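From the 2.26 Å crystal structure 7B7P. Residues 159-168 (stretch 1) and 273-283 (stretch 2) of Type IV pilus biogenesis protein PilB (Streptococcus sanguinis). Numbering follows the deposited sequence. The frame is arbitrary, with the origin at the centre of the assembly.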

# COMPACT_ATOMS: atom_id res chain seq x y z
N GLN A 159 14.61 -5.59 7.11
CA GLN A 159 13.40 -5.66 6.31
C GLN A 159 13.74 -5.42 4.83
O GLN A 159 14.89 -5.23 4.44
CB GLN A 159 12.36 -4.66 6.82
CG GLN A 159 12.67 -3.19 6.49
CD GLN A 159 12.24 -2.22 7.59
OE1 GLN A 159 12.33 -2.55 8.78
NE2 GLN A 159 11.80 -1.03 7.20
N MET A 160 12.70 -5.43 4.00
CA MET A 160 12.86 -5.20 2.58
C MET A 160 13.07 -3.71 2.30
O MET A 160 12.82 -2.85 3.14
CB MET A 160 11.65 -5.75 1.83
CG MET A 160 11.57 -7.26 1.85
SD MET A 160 13.15 -8.12 2.11
CE MET A 160 13.18 -8.33 3.90
N ASN A 161 13.57 -3.42 1.10
CA ASN A 161 13.67 -2.04 0.65
C ASN A 161 12.37 -1.63 -0.04
O ASN A 161 11.67 -2.46 -0.63
CB ASN A 161 14.86 -1.86 -0.28
CG ASN A 161 16.13 -2.47 0.29
OD1 ASN A 161 16.66 -1.99 1.29
ND2 ASN A 161 16.61 -3.54 -0.34
N ILE A 162 12.06 -0.35 0.06
CA ILE A 162 10.82 0.20 -0.48
C ILE A 162 11.15 1.45 -1.28
O ILE A 162 11.84 2.35 -0.79
CB ILE A 162 9.82 0.54 0.64
CG1 ILE A 162 9.31 -0.74 1.32
CG2 ILE A 162 8.68 1.38 0.09
CD1 ILE A 162 8.53 -0.47 2.62
N ALA A 163 10.64 1.51 -2.51
CA ALA A 163 10.77 2.70 -3.33
C ALA A 163 9.39 3.31 -3.56
O ALA A 163 8.42 2.59 -3.78
CB ALA A 163 11.43 2.39 -4.66
N VAL A 164 9.32 4.63 -3.49
CA VAL A 164 8.07 5.36 -3.66
C VAL A 164 8.34 6.47 -4.65
O VAL A 164 9.21 7.32 -4.42
CB VAL A 164 7.54 5.94 -2.34
CG1 VAL A 164 6.25 6.70 -2.59
CG2 VAL A 164 7.34 4.84 -1.30
N SER A 165 7.63 6.47 -5.76
CA SER A 165 7.74 7.56 -6.72
C SER A 165 6.54 8.47 -6.55
O SER A 165 5.39 8.03 -6.71
CB SER A 165 7.84 7.07 -8.16
OG SER A 165 8.08 8.19 -9.00
N PHE A 166 6.80 9.72 -6.20
CA PHE A 166 5.79 10.76 -6.12
C PHE A 166 5.66 11.42 -7.48
O PHE A 166 6.66 11.86 -8.05
CB PHE A 166 6.16 11.81 -5.08
CG PHE A 166 5.96 11.34 -3.67
CD1 PHE A 166 4.69 11.32 -3.11
CD2 PHE A 166 7.03 10.89 -2.92
CE1 PHE A 166 4.49 10.87 -1.81
CE2 PHE A 166 6.84 10.44 -1.63
CZ PHE A 166 5.58 10.42 -1.07
N VAL A 167 4.43 11.54 -7.96
CA VAL A 167 4.15 12.02 -9.30
C VAL A 167 3.07 13.09 -9.18
O VAL A 167 1.89 12.77 -9.02
CB VAL A 167 3.73 10.90 -10.25
CG1 VAL A 167 3.32 11.45 -11.61
CG2 VAL A 167 4.87 9.92 -10.39
N PHE A 168 3.48 14.36 -9.27
CA PHE A 168 2.65 15.48 -8.85
C PHE A 168 2.26 16.35 -10.04
O PHE A 168 3.12 16.82 -10.78
CB PHE A 168 3.37 16.33 -7.80
CG PHE A 168 3.48 15.68 -6.43
CD1 PHE A 168 2.80 14.52 -6.12
CD2 PHE A 168 4.25 16.28 -5.44
CE1 PHE A 168 2.91 13.94 -4.86
CE2 PHE A 168 4.36 15.72 -4.20
CZ PHE A 168 3.69 14.55 -3.89
N PRO A 273 16.11 -1.16 -6.90
CA PRO A 273 16.17 -2.58 -6.50
C PRO A 273 15.07 -3.01 -5.54
O PRO A 273 14.80 -4.21 -5.46
CB PRO A 273 17.56 -2.71 -5.84
CG PRO A 273 18.24 -1.41 -6.05
CD PRO A 273 17.21 -0.37 -6.31
N ALA A 274 14.44 -2.06 -4.83
CA ALA A 274 13.42 -2.32 -3.82
C ALA A 274 12.44 -3.42 -4.20
O ALA A 274 12.10 -3.58 -5.37
CB ALA A 274 12.64 -1.03 -3.53
N GLN A 275 11.97 -4.17 -3.22
CA GLN A 275 11.00 -5.22 -3.49
C GLN A 275 9.55 -4.75 -3.36
O GLN A 275 8.65 -5.39 -3.90
CB GLN A 275 11.27 -6.41 -2.57
CG GLN A 275 10.52 -7.68 -2.93
CD GLN A 275 9.73 -8.21 -1.74
OE1 GLN A 275 10.02 -7.86 -0.59
NE2 GLN A 275 8.73 -9.05 -2.02
N LEU A 276 9.31 -3.64 -2.66
CA LEU A 276 8.00 -3.00 -2.64
C LEU A 276 8.12 -1.66 -3.36
O LEU A 276 8.93 -0.82 -2.96
CB LEU A 276 7.51 -2.80 -1.20
CG LEU A 276 7.19 -4.08 -0.44
CD1 LEU A 276 6.69 -3.79 0.98
CD2 LEU A 276 6.17 -4.89 -1.20
N LYS A 277 7.31 -1.47 -4.41
CA LYS A 277 7.38 -0.28 -5.25
C LYS A 277 6.02 0.40 -5.35
O LYS A 277 5.00 -0.27 -5.54
CB LYS A 277 7.90 -0.62 -6.66
CG LYS A 277 9.27 -1.26 -6.69
CD LYS A 277 9.65 -1.65 -8.12
CE LYS A 277 10.87 -2.56 -8.15
NZ LYS A 277 11.77 -2.22 -9.25
N TYR A 278 6.03 1.72 -5.30
CA TYR A 278 4.80 2.49 -5.16
C TYR A 278 4.83 3.73 -6.03
O TYR A 278 5.84 4.43 -6.11
CB TYR A 278 4.59 2.92 -3.70
CG TYR A 278 4.36 1.76 -2.76
CD1 TYR A 278 3.12 1.14 -2.68
CD2 TYR A 278 5.39 1.27 -1.96
CE1 TYR A 278 2.90 0.09 -1.83
CE2 TYR A 278 5.18 0.22 -1.11
CZ TYR A 278 3.94 -0.37 -1.05
OH TYR A 278 3.74 -1.43 -0.20
N ILE A 279 3.69 4.03 -6.66
CA ILE A 279 3.42 5.34 -7.25
C ILE A 279 2.38 6.06 -6.40
O ILE A 279 1.34 5.49 -6.05
CB ILE A 279 2.93 5.21 -8.70
CG1 ILE A 279 4.02 4.57 -9.57
CG2 ILE A 279 2.48 6.57 -9.24
CD1 ILE A 279 5.01 5.56 -10.15
N VAL A 280 2.64 7.32 -6.09
CA VAL A 280 1.65 8.20 -5.48
C VAL A 280 1.44 9.32 -6.46
O VAL A 280 2.32 10.17 -6.64
CB VAL A 280 2.08 8.73 -4.10
CG1 VAL A 280 1.09 9.78 -3.61
CG2 VAL A 280 2.18 7.58 -3.14
N LEU A 281 0.30 9.32 -7.11
CA LEU A 281 0.02 10.26 -8.18
C LEU A 281 -1.03 11.24 -7.68
O LEU A 281 -2.09 10.83 -7.23
CB LEU A 281 -0.48 9.52 -9.42
CG LEU A 281 -0.54 10.40 -10.67
CD1 LEU A 281 -0.28 9.55 -11.89
CD2 LEU A 281 -1.88 11.06 -10.76
N LEU A 282 -0.73 12.53 -7.79
CA LEU A 282 -1.63 13.58 -7.35
C LEU A 282 -2.03 14.42 -8.55
O LEU A 282 -1.16 14.89 -9.28
CB LEU A 282 -0.97 14.46 -6.28
CG LEU A 282 -1.96 15.46 -5.70
CD1 LEU A 282 -1.78 15.60 -4.17
CD2 LEU A 282 -1.84 16.80 -6.39
N THR A 283 -3.33 14.62 -8.75
CA THR A 283 -3.79 15.45 -9.84
C THR A 283 -4.98 16.28 -9.38
O THR A 283 -5.73 15.88 -8.49
CB THR A 283 -4.15 14.61 -11.11
OG1 THR A 283 -4.54 15.48 -12.18
CG2 THR A 283 -5.25 13.62 -10.84

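Strands 162-168 and 276-283 lie side by side and run parallel, with 15° between their directions. Ile 162 pairs with Leu 276, and the register holds without a break to Phe 168 and Leu 282. The odd-numbered residues of the first strand supply the backbone bonds. Ala 163 N donates to Leu 276 O at 2.9 Å, Ser 165 N to Tyr 278 O at 2.7 Å, and Val 167 N to Val 280 O at 2.8 Å. Their carbonyls accept in return: Val 280 N reaches Ser 165 O at 2.9 Å, and Leu 282 N reaches Val 167 O at 2.9 Å. The bond from Tyr 278 N to Ala 163 O, at 3.0 Å, is weak because it is bent to 130°.

Side chains alternate between the two faces. One face carries Ile 162, Val 164, Phe 166 and Phe 168 beside Leu 276, Tyr 278, Val 280 and Leu 282. Here Ile 162 CG2 meets the edge of the Tyr 278 ring, 3.9 Å from CE2. Val 164 CG2 lies 4.1 Å from Tyr 278 CD2, and its CG1 lies 4.2 Å from Val 280 CG2. Val 164 thus fits between Tyr 278 and Val 280. The end of the Phe 166 side chain comes nearer to the second strand, with CD1 3.8 Å from Val 280 CB. The end of Phe 168 does the same, with CD1 3.8 Å from Leu 282 CB.

On the other face, Val 167 straddles two neighbours. Its CG2 is 4.3 Å from Ile 279 CG2, and its CG1 is 4.1 Å from Leu 281 CD1. Ile 279 CD1 packs 3.8 Å from Ser 165 CB.

Before the second strand, the small methyl of Ala 274 nestles against Ala 163, CB to CB at 3.8 Å. Asn 161 O accepts two weak bonds, from Gln 275 N at 3.1 Å and Leu 276 N at 3.3 Å.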